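Local coordinates for protein putative nucleoside-diphosphate-sugar epimerase (Staphylococcus aureus subsp. aureus, PDB 3E48) that is of unknown function but probably binds a nicotinamide dinucleotide through a Rossmann-type domain, as expected of a putative nucleoside-diphosphate-sugar epimerase, at residues 139-144 with 170-175; 160-165 with 227-232. All blocks are in the same frame, centred on the assembly; numbering follows the deposited sequence.

Contact 1: residues 139-144 with 170-175; sequences RMAMYM and NYITRN
Met-142 O accepts the backbone N-H of Ile-172 at 2.9 Å, the shortest bond between two parallel strand ends, and Tyr-171 CA adds a bent CA-H...O contact to Met-142 O at 3.2 Å. Two more backbone bonds complete the pairing: Met-142 N gives to Asn-170 O, and Met-144 N to Ile-172 O, where the donor stands 52° out of the carbonyl plane. Met-142 and Tyr-171 project from the same sheet face and lie side by side; the selenium of selenomethionine Met-142 reaches CE1 of Tyr-171 at 3.5 Å, an oblique Met-aromatic contact suited to a long, flexible, polarisable chain. CG of Met-144 packs on CB of Tyr-171, and its selenium meets CG2 of Thr-173. The Arg-174 and Tyr-143 side chains cross at about a right angle, ring and guanidinium planes 49° apart. An extended chain (chi3 -178°) sets Arg-174 NE 3.6 Å above the ring plane, over its centre; Arg-174 CZ is 4.3 Å from the Tyr-143 centroid, a cation-pi contact. This buried NE has no hydrogen-bond partner in the model. Thr-173, its OG1 bonded to Asp-176 N, is the N-cap of helix 174-186. This is a parallel strand pair of a Rossmann-type sheet, one strand leading into a capped helix.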
loop_
_atom_site.group_PDB
_atom_site.type_symbol
_atom_site.label_atom_id
_atom_site.label_comp_id
_atom_site.label_asym_id
_atom_site.label_seq_id
_atom_site.Cartn_x
_atom_site.Cartn_y
_atom_site.Cartn_z
ATOM N N ARG B 139 -8.240 -11.011 -2.125
ATOM C CA ARG B 139 -7.157 -10.845 -3.083
ATOM C C ARG B 139 -7.240 -11.959 -4.121
ATOM O O ARG B 139 -7.479 -13.114 -3.776
ATOM C CB ARG B 139 -5.809 -10.860 -2.350
ATOM C CG ARG B 139 -5.634 -9.642 -1.443
ATOM C CD ARG B 139 -4.501 -9.790 -0.427
ATOM N NE ARG B 139 -3.182 -9.814 -1.049
ATOM C CZ ARG B 139 -2.422 -10.899 -1.149
ATOM N NH1 ARG B 139 -2.851 -12.058 -0.664
ATOM N NH2 ARG B 139 -1.232 -10.824 -1.732
HETATM N N MSE B 140 -7.074 -11.611 -5.391
HETATM C CA MSE B 140 -7.144 -12.617 -6.441
HETATM C C MSE B 140 -5.814 -12.809 -7.159
HETATM O O MSE B 140 -5.004 -11.878 -7.251
HETATM C CB MSE B 140 -8.232 -12.242 -7.456
HETATM C CG MSE B 140 -7.935 -10.993 -8.261
HETATM SE SE MSE B 140 -9.448 -10.399 -9.335
HETATM C CE MSE B 140 -9.244 -8.503 -9.053
ATOM N N ALA B 141 -5.592 -14.025 -7.656
ATOM C CA ALA B 141 -4.378 -14.350 -8.402
ATOM C C ALA B 141 -4.570 -13.861 -9.840
ATOM O O ALA B 141 -5.563 -13.197 -10.134
ATOM C CB ALA B 141 -4.126 -15.859 -8.365
HETATM N N MSE B 142 -3.634 -14.186 -10.730
HETATM C CA MSE B 142 -3.694 -13.737 -12.125
HETATM C C MSE B 142 -4.711 -14.474 -13.008
HETATM O O MSE B 142 -4.756 -15.699 -13.022
HETATM C CB MSE B 142 -2.298 -13.838 -12.760
HETATM C CG MSE B 142 -2.171 -13.142 -14.112
HETATM SE SE MSE B 142 -0.397 -13.301 -14.893
HETATM C CE MSE B 142 0.607 -12.236 -13.619
ATOM N N TYR B 143 -5.518 -13.723 -13.757
ATOM C CA TYR B 143 -6.518 -14.336 -14.633
ATOM C C TYR B 143 -5.926 -15.280 -15.676
ATOM O O TYR B 143 -4.940 -14.949 -16.337
ATOM C CB TYR B 143 -7.309 -13.278 -15.408
ATOM C CG TYR B 143 -8.046 -12.254 -14.588
ATOM C CD1 TYR B 143 -8.910 -12.636 -13.561
ATOM C CD2 TYR B 143 -7.929 -10.895 -14.885
ATOM C CE1 TYR B 143 -9.645 -11.689 -12.853
ATOM C CE2 TYR B 143 -8.659 -9.944 -14.185
ATOM C CZ TYR B 143 -9.513 -10.348 -13.173
ATOM O OH TYR B 143 -10.244 -9.410 -12.488
HETATM N N MSE B 144 -6.550 -16.442 -15.846
HETATM C CA MSE B 144 -6.105 -17.398 -16.862
HETATM C C MSE B 144 -6.719 -16.998 -18.197
HETATM O O MSE B 144 -6.129 -17.212 -19.252
HETATM C CB MSE B 144 -6.611 -18.810 -16.557
HETATM C CG MSE B 144 -5.821 -19.600 -15.552
HETATM SE SE MSE B 144 -6.658 -21.323 -15.276
HETATM C CE MSE B 144 -5.593 -21.869 -13.757
ATOM N N ASN B 170 0.999 -17.664 -9.918
ATOM C CA ASN B 170 -0.252 -18.343 -9.641
ATOM C C ASN B 170 -1.365 -17.752 -10.496
ATOM O O ASN B 170 -1.542 -16.533 -10.571
ATOM C CB ASN B 170 -0.603 -18.266 -8.158
ATOM C CG ASN B 170 -1.749 -19.185 -7.797
ATOM O OD1 ASN B 170 -2.911 -18.831 -7.962
ATOM N ND2 ASN B 170 -1.424 -20.383 -7.322
ATOM N N TYR B 171 -2.098 -18.652 -11.149
ATOM C CA TYR B 171 -3.192 -18.314 -12.056
ATOM C C TYR B 171 -4.521 -18.888 -11.594
ATOM O O TYR B 171 -4.560 -19.927 -10.942
ATOM C CB TYR B 171 -2.927 -18.900 -13.440
ATOM C CG TYR B 171 -1.925 -18.164 -14.285
ATOM C CD1 TYR B 171 -2.335 -17.151 -15.151
ATOM C CD2 TYR B 171 -0.575 -18.514 -14.265
ATOM C CE1 TYR B 171 -1.432 -16.510 -15.985
ATOM C CE2 TYR B 171 0.343 -17.875 -15.094
ATOM C CZ TYR B 171 -0.096 -16.875 -15.954
ATOM O OH TYR B 171 0.799 -16.241 -16.785
ATOM N N ILE B 172 -5.607 -18.228 -11.983
ATOM C CA ILE B 172 -6.956 -18.675 -11.636
ATOM C C ILE B 172 -7.948 -18.076 -12.650
ATOM O O ILE B 172 -7.728 -16.976 -13.163
ATOM C CB ILE B 172 -7.315 -18.249 -10.182
ATOM C CG1 ILE B 172 -8.694 -18.787 -9.795
ATOM C CG2 ILE B 172 -7.278 -16.724 -10.054
ATOM C CD1 ILE B 172 -9.033 -18.585 -8.330
ATOM N N THR B 173 -9.023 -18.799 -12.958
ATOM C CA THR B 173 -10.006 -18.301 -13.921
ATOM C C THR B 173 -10.902 -17.248 -13.285
ATOM O O THR B 173 -11.035 -17.187 -12.061
ATOM C CB THR B 173 -10.943 -19.421 -14.448
ATOM O OG1 THR B 173 -11.743 -19.919 -13.371
ATOM C CG2 THR B 173 -10.148 -20.556 -15.062
ATOM N N ARG B 174 -11.510 -16.410 -14.119
ATOM C CA ARG B 174 -12.419 -15.402 -13.600
ATOM C C ARG B 174 -13.618 -16.146 -13.030
ATOM O O ARG B 174 -14.180 -15.748 -12.014
ATOM C CB ARG B 174 -12.894 -14.448 -14.699
ATOM C CG ARG B 174 -11.824 -13.523 -15.239
ATOM C CD ARG B 174 -12.442 -12.260 -15.808
ATOM N NE ARG B 174 -11.426 -11.382 -16.376
ATOM C CZ ARG B 174 -10.987 -11.457 -17.626
ATOM N NH1 ARG B 174 -11.483 -12.368 -18.453
ATOM N NH2 ARG B 174 -10.038 -10.632 -18.045
ATOM N N ASN B 175 -14.011 -17.232 -13.692
ATOM C CA ASN B 175 -15.141 -18.016 -13.213
ATOM C C ASN B 175 -14.918 -18.458 -11.768
ATOM O O ASN B 175 -15.820 -18.353 -10.931
ATOM C CB ASN B 175 -15.359 -19.248 -14.094
ATOM C CG ASN B 175 -16.474 -20.141 -13.577
ATOM O OD1 ASN B 175 -17.625 -19.716 -13.470
ATOM N ND2 ASN B 175 -16.136 -21.383 -13.247
#

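Contact 2: residues 160-165 with 227-232; sequences LIYPAG and ETFAEM
A proline C-H lies over an aromatic face here: CD of Pro-163 is 3.9 Å from the centroid of the Phe-229 ring and 18° off its normal, a CH-pi contact that brings together a non-regular loop and helix 226-231. Proline suits the place twice over. It is the centre of an inverse gamma turn, and its CD, bonded to nitrogen and so slightly polarised, makes a good C-H donor to a pi cloud. Pro-163 CD sits toward the rim of the ring, 3.7 Å from Phe-229 CG, and the two side chains cross at about a right angle. In Phe-229, CG is anti to the backbone N (chi1 -172°), which sends CG toward the loop. The far end of the ring, CZ of Phe-229, comes to the edge of the Tyr-162 ring, 3.8 Å from Tyr-162 CD1 and near the plane of that ring, while CD1 of Ile-161 lies at the edge of the phenylalanine, 4.2 Å from Phe-229 CD1. Ile-161 also meets selenomethionine Met-232 tip to tip, CD1 to CE at 3.6 Å; a bend at chi3 (-70°) turns that methyl, and a flexible thioether-like chain fits this more exposed border. Leu-243 and Ala-244 of helix 239-251 also touch Phe-229, and Tyr-247 stacks on Tyr-162. Since the groups that meet are apolar, cohesion between loop and helix probably comes from dispersion, shape and the burial of Phe-229, with the weak electrostatics of the CH-pi contact as the directional element.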
loop_
_atom_site.group_PDB
_atom_site.type_symbol
_atom_site.label_atom_id
_atom_site.label_comp_id
_atom_site.label_asym_id
_atom_site.label_seq_id
_atom_site.Cartn_x
_atom_site.Cartn_y
_atom_site.Cartn_z
ATOM N N LEU B 160 6.938 -18.260 -25.738
ATOM C CA LEU B 160 6.274 -17.559 -24.643
ATOM C C LEU B 160 7.347 -16.551 -24.237
ATOM O O LEU B 160 8.449 -16.947 -23.854
ATOM C CB LEU B 160 5.988 -18.521 -23.489
ATOM C CG LEU B 160 5.246 -17.928 -22.286
ATOM C CD1 LEU B 160 3.839 -17.516 -22.702
ATOM C CD2 LEU B 160 5.192 -18.962 -21.168
ATOM N N ILE B 161 7.037 -15.262 -24.322
ATOM C CA ILE B 161 8.027 -14.229 -24.023
ATOM C C ILE B 161 7.912 -13.447 -22.714
ATOM O O ILE B 161 8.671 -12.494 -22.499
ATOM C CB ILE B 161 8.093 -13.203 -25.175
ATOM C CG1 ILE B 161 6.755 -12.471 -25.305
ATOM C CG2 ILE B 161 8.425 -13.917 -26.480
ATOM C CD1 ILE B 161 6.748 -11.381 -26.356
ATOM N N TYR B 162 6.981 -13.827 -21.847
ATOM C CA TYR B 162 6.824 -13.127 -20.573
ATOM C C TYR B 162 8.164 -13.023 -19.842
ATOM O O TYR B 162 8.820 -14.028 -19.585
ATOM C CB TYR B 162 5.823 -13.855 -19.670
ATOM C CG TYR B 162 4.396 -13.895 -20.175
ATOM C CD1 TYR B 162 3.776 -12.754 -20.687
ATOM C CD2 TYR B 162 3.637 -15.059 -20.062
ATOM C CE1 TYR B 162 2.429 -12.774 -21.066
ATOM C CE2 TYR B 162 2.298 -15.088 -20.434
ATOM C CZ TYR B 162 1.698 -13.948 -20.930
ATOM O OH TYR B 162 0.362 -13.984 -21.265
ATOM N N PRO B 163 8.589 -11.796 -19.504
ATOM C CA PRO B 163 9.860 -11.586 -18.798
ATOM C C PRO B 163 9.693 -11.894 -17.318
ATOM O O PRO B 163 9.797 -11.006 -16.469
ATOM C CB PRO B 163 10.147 -10.113 -19.052
ATOM C CG PRO B 163 8.768 -9.517 -19.040
ATOM C CD PRO B 163 7.972 -10.510 -19.869
ATOM N N ALA B 164 9.432 -13.161 -17.015
ATOM C CA ALA B 164 9.217 -13.592 -15.640
ATOM C C ALA B 164 10.346 -14.453 -15.095
ATOM O O ALA B 164 10.207 -15.066 -14.038
ATOM C CB ALA B 164 7.895 -14.352 -15.543
ATOM N N GLY B 165 11.466 -14.498 -15.812
ATOM C CA GLY B 165 12.588 -15.299 -15.358
ATOM C C GLY B 165 12.192 -16.736 -15.069
ATOM O O GLY B 165 11.450 -17.349 -15.833
ATOM N N GLU B 227 12.219 -4.170 -21.521
ATOM C CA GLU B 227 12.041 -3.032 -22.418
ATOM C C GLU B 227 11.301 -3.457 -23.686
ATOM O O GLU B 227 10.360 -2.792 -24.118
ATOM C CB GLU B 227 13.400 -2.434 -22.802
ATOM C CG GLU B 227 14.269 -1.988 -21.629
ATOM C CD GLU B 227 14.770 -3.148 -20.788
ATOM O OE1 GLU B 227 15.375 -4.083 -21.354
ATOM O OE2 GLU B 227 14.569 -3.124 -19.555
ATOM N N THR B 228 11.729 -4.571 -24.270
ATOM C CA THR B 228 11.114 -5.082 -25.492
ATOM C C THR B 228 9.648 -5.449 -25.265
ATOM O O THR B 228 8.785 -5.124 -26.082
ATOM C CB THR B 228 11.873 -6.321 -26.018
ATOM O OG1 THR B 228 13.238 -5.968 -26.275
ATOM C CG2 THR B 228 11.245 -6.832 -27.307
ATOM N N PHE B 229 9.368 -6.123 -24.155
ATOM C CA PHE B 229 8.001 -6.521 -23.837
ATOM C C PHE B 229 7.087 -5.301 -23.716
ATOM O O PHE B 229 5.992 -5.273 -24.274
ATOM C CB PHE B 229 7.971 -7.310 -22.525
ATOM C CG PHE B 229 6.636 -7.929 -22.226
ATOM C CD1 PHE B 229 6.222 -9.074 -22.900
ATOM C CD2 PHE B 229 5.784 -7.359 -21.290
ATOM C CE1 PHE B 229 4.977 -9.644 -22.646
ATOM C CE2 PHE B 229 4.536 -7.919 -21.028
ATOM C CZ PHE B 229 4.133 -9.064 -21.707
ATOM N N ALA B 230 7.545 -4.290 -22.986
ATOM C CA ALA B 230 6.764 -3.076 -22.792
ATOM C C ALA B 230 6.507 -2.370 -24.116
ATOM O O ALA B 230 5.427 -1.828 -24.346
ATOM C CB ALA B 230 7.493 -2.135 -21.836
ATOM N N GLU B 231 7.516 -2.382 -24.979
ATOM C CA GLU B 231 7.437 -1.740 -26.283
ATOM C C GLU B 231 6.430 -2.390 -27.223
ATOM O O GLU B 231 5.636 -1.698 -27.862
ATOM C CB GLU B 231 8.821 -1.735 -26.933
ATOM C CG GLU B 231 9.785 -0.737 -26.307
ATOM C CD GLU B 231 11.219 -0.934 -26.762
ATOM O OE1 GLU B 231 11.432 -1.334 -27.929
ATOM O OE2 GLU B 231 12.136 -0.670 -25.953
HETATM N N MSE B 232 6.456 -3.715 -27.309
HETATM C CA MSE B 232 5.538 -4.411 -28.201
HETATM C C MSE B 232 4.130 -4.586 -27.636
HETATM O O MSE B 232 3.273 -5.191 -28.278
HETATM C CB MSE B 232 6.130 -5.766 -28.616
HETATM C CG MSE B 232 6.479 -6.698 -27.476
HETATM SE SE MSE B 232 7.557 -8.200 -28.074
HETATM C CE MSE B 232 6.199 -9.141 -29.098
#

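The two contacts are interleaved along the chain: the loop 160-165 falls between the two strands of contact 1, and segment 227-232 follows both. Their centres are about 20 Å apart, yet they touch through tyrosines, OH of Tyr-171 lying 4.1 Å from CE2 of Tyr-162 in plain packing. Contact 1 combines backbone hydrogen bonds with side-chain packing close to the middle of the chain, about 7 Å from its centre; contact 2 rests on side-chain packing farther out, about 21 Å from that centre. Together they run from the central sheet of the NAD(P)H-binding family fold to the smaller peripheral part, where strand 159-160 pairs with 220-221.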